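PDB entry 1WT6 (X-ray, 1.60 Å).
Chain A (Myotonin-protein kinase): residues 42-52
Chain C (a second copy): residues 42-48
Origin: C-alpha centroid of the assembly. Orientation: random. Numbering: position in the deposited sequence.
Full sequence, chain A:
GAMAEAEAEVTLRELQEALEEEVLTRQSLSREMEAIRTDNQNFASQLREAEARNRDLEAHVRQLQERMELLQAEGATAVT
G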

# COMPACT_ATOMS: atom_id res chain seq x y z
N ASN A 42 -6.95 -5.48 -2.40
CA ASN A 42 -7.39 -6.23 -1.20
C ASN A 42 -7.42 -5.35 0.06
O ASN A 42 -8.37 -5.41 0.87
N PHE A 43 -6.44 -4.47 0.20
CA PHE A 43 -6.40 -3.67 1.42
C PHE A 43 -7.57 -2.67 1.40
O PHE A 43 -8.18 -2.37 2.44
N ALA A 44 -7.85 -2.13 0.20
CA ALA A 44 -8.98 -1.20 0.08
C ALA A 44 -10.29 -1.89 0.53
O ALA A 44 -11.12 -1.33 1.24
N SER A 45 -10.53 -3.08 0.01
CA SER A 45 -11.68 -3.86 0.44
C SER A 45 -11.73 -4.15 1.93
O SER A 45 -12.82 -4.07 2.57
N GLN A 46 -10.58 -4.55 2.48
CA GLN A 46 -10.48 -4.78 3.93
C GLN A 46 -10.80 -3.51 4.75
O GLN A 46 -11.49 -3.62 5.82
N LEU A 47 -10.33 -2.35 4.29
CA LEU A 47 -10.56 -1.06 4.97
C LEU A 47 -12.05 -0.74 4.92
O LEU A 47 -12.62 -0.39 5.94
N ARG A 48 -12.71 -1.06 3.77
CA ARG A 48 -14.15 -0.75 3.67
C ARG A 48 -14.92 -1.66 4.65
O ARG A 48 -15.84 -1.22 5.33
N GLU A 49 -14.49 -2.93 4.74
CA GLU A 49 -15.10 -3.80 5.73
C GLU A 49 -14.98 -3.33 7.14
O GLU A 49 -15.92 -3.34 7.94
N ALA A 50 -13.77 -2.87 7.49
CA ALA A 50 -13.57 -2.32 8.81
C ALA A 50 -14.38 -1.03 9.11
O ALA A 50 -14.95 -0.90 10.20
N GLU A 51 -14.49 -0.14 8.12
CA GLU A 51 -15.25 1.00 8.23
C GLU A 51 -16.71 0.61 8.50
O GLU A 51 -17.42 1.20 9.31
N ALA A 52 -17.24 -0.36 7.76
CA ALA A 52 -18.53 -0.72 8.06
C ALA A 52 -18.79 -1.39 9.44
O ALA A 52 -19.81 -1.19 10.06
N ASN C 42 -2.99 8.27 0.40
CA ASN C 42 -4.40 8.49 0.63
C ASN C 42 -4.97 7.32 1.39
O ASN C 42 -5.72 7.50 2.34
N PHE C 43 -4.61 6.11 1.04
CA PHE C 43 -4.99 4.98 1.84
C PHE C 43 -4.57 5.01 3.35
O PHE C 43 -5.40 4.80 4.26
N ALA C 44 -3.28 5.25 3.60
CA ALA C 44 -2.81 5.33 4.98
C ALA C 44 -3.62 6.40 5.75
O ALA C 44 -3.92 6.21 6.93
N SER C 45 -3.97 7.51 5.11
CA SER C 45 -4.75 8.60 5.75
C SER C 45 -6.14 8.01 6.09
O SER C 45 -6.64 8.23 7.17
N GLN C 46 -6.76 7.26 5.18
CA GLN C 46 -8.02 6.64 5.51
C GLN C 46 -7.93 5.62 6.65
O GLN C 46 -8.81 5.56 7.55
N LEU C 47 -6.87 4.85 6.70
CA LEU C 47 -6.66 3.91 7.74
C LEU C 47 -6.53 4.61 9.14
O LEU C 47 -7.18 4.24 10.11
N ARG C 48 -5.75 5.69 9.16
CA ARG C 48 -5.59 6.47 10.44
C ARG C 48 -6.95 7.03 10.89
O ARG C 48 -7.29 7.03 12.07

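How do the two helices lie against each other? They run in nearly the same direction, 21° apart, with axes 10.9 Å apart at closest approach, so side chains must fill the space between the backbones. The register is close to level: the CA atoms of Leu A47 and Leu C47 are 6.9 Å apart, which makes these two residues neighbours in register, while the CA of Phe C43 lies nearest that of Ala A44.

Which bump does chain C offer, and what hollow receives it? Phe C43 points toward chain A with chi1 in t, and its ring enters a pocket lined by Phe A43, Ala A44 and Leu A47. Its CZ meets CB of Phe A43 at 3.7 Å, and its CE1 lies 3.9 Å from CA of Ala A44; the CB of Ala A44 points sideways, so the ring meets backbone here. The carbonyl O of Phe A43 sits at the ring edge, 3.6 Å from CE1 of Phe C43. Phe A43, with chi1 m, starts toward chain C, but its ring leads away, so its base forms part of the pocket.

What does chain A push back? Leu A47, in the t, p rotamer, is buried and points toward chain C. Its CD2 fits between Phe C43 and Gln C46, 3.5 Å from CE1 of Phe C43 and 3.6 Å from CB of Gln C46. Its CD1 reaches CD1 of Leu C47 at 4.2 Å; that leucine is also t, p, but leaves its backbone sideways.

Is there a polar link? No direct hydrogen bond crosses the contact, but one water bridges it. Glu A51, m at chi1 and t at chi2, points toward chain C, and the water donates to its OE2 at 2.5 Å and to the backbone O of Gln C46 at 2.8 Å. This bridge borders the apolar packing around Leu A47.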

# COMPACT_ATOMS: atom_id res chain seq x y z
CB ASN A 42 -6.46 -7.41 -0.95
CG ASN A 42 -6.66 -8.52 -1.97
OD1 ASN A 42 -7.71 -8.61 -2.64
ND2 ASN A 42 -5.62 -9.38 -2.12
CB PHE A 43 -5.15 -2.87 1.49
CG PHE A 43 -3.90 -3.68 1.76
CD1 PHE A 43 -3.94 -4.83 2.51
CD2 PHE A 43 -2.65 -3.15 1.38
CE1 PHE A 43 -2.70 -5.56 2.78
CE2 PHE A 43 -1.45 -3.87 1.63
CZ PHE A 43 -1.50 -5.04 2.33
CB ALA A 44 -9.10 -0.70 -1.39
CB SER A 45 -11.56 -5.18 -0.27
OG SER A 45 -11.67 -4.97 -1.67
CB GLN A 46 -9.07 -5.19 4.28
CG GLN A 46 -8.87 -6.65 4.33
CD GLN A 46 -7.42 -6.89 4.70
OE1 GLN A 46 -7.05 -6.93 5.91
NE2 GLN A 46 -6.59 -6.94 3.73
CB LEU A 47 -9.76 0.11 4.41
CG LEU A 47 -10.03 1.41 5.17
CD1 LEU A 47 -9.73 1.26 6.67
CD2 LEU A 47 -9.07 2.41 4.55
CB ARG A 48 -14.64 -1.02 2.24
CG ARG A 48 -14.15 0.12 1.30
CD ARG A 48 -14.95 0.11 -0.05
NE ARG A 48 -14.71 -1.14 -0.78
CZ ARG A 48 -13.68 -1.33 -1.61
NH1 ARG A 48 -12.79 -0.33 -1.79
NH2 ARG A 48 -13.57 -2.47 -2.32
CB GLU A 49 -14.50 -5.19 5.65
CG GLU A 49 -15.52 -6.18 6.31
CD GLU A 49 -17.05 -5.75 6.24
OE1 GLU A 49 -17.65 -5.72 5.12
OE2 GLU A 49 -17.68 -5.44 7.31
CB ALA A 50 -12.15 -2.01 8.92
CB GLU A 51 -15.11 1.94 7.04
CG GLU A 51 -13.67 2.60 6.93
CD GLU A 51 -13.44 3.29 5.56
OE1 GLU A 51 -14.14 2.94 4.53
OE2 GLU A 51 -12.54 4.17 5.47
CB ALA A 52 -19.03 -1.69 6.96
CB ASN C 42 -5.08 8.70 -0.73
CG ASN C 42 -4.72 10.06 -1.33
OD1 ASN C 42 -4.49 11.04 -0.59
ND2 ASN C 42 -4.67 10.14 -2.66
CB PHE C 43 -4.43 3.70 1.28
CG PHE C 43 -4.89 2.49 2.02
CD1 PHE C 43 -6.21 1.95 1.77
CD2 PHE C 43 -4.08 1.91 2.98
CE1 PHE C 43 -6.65 0.85 2.49
CE2 PHE C 43 -4.51 0.76 3.70
CZ PHE C 43 -5.81 0.24 3.45
CB ALA C 44 -1.28 5.73 4.96
CB SER C 45 -5.00 9.77 4.80
OG SER C 45 -3.78 10.29 4.30
CB GLN C 46 -8.56 5.93 4.25
CG GLN C 46 -9.03 6.92 3.22
CD GLN C 46 -9.30 6.26 1.86
OE1 GLN C 46 -9.05 5.07 1.66
NE2 GLN C 46 -9.82 7.05 0.92
CB LEU C 47 -5.40 3.17 7.42
CG LEU C 47 -5.03 2.15 8.43
CD1 LEU C 47 -6.23 1.21 8.92
CD2 LEU C 47 -3.93 1.34 7.84
CB ARG C 48 -4.55 7.58 10.24
CG ARG C 48 -3.16 7.02 10.15
CD ARG C 48 -2.12 8.13 10.15
NE ARG C 48 -2.20 9.07 9.06
CZ ARG C 48 -1.51 8.98 7.93
NH1 ARG C 48 -0.81 7.89 7.64
NH2 ARG C 48 -1.61 9.95 7.02
O HOH W 1 -11.58 5.90 7.02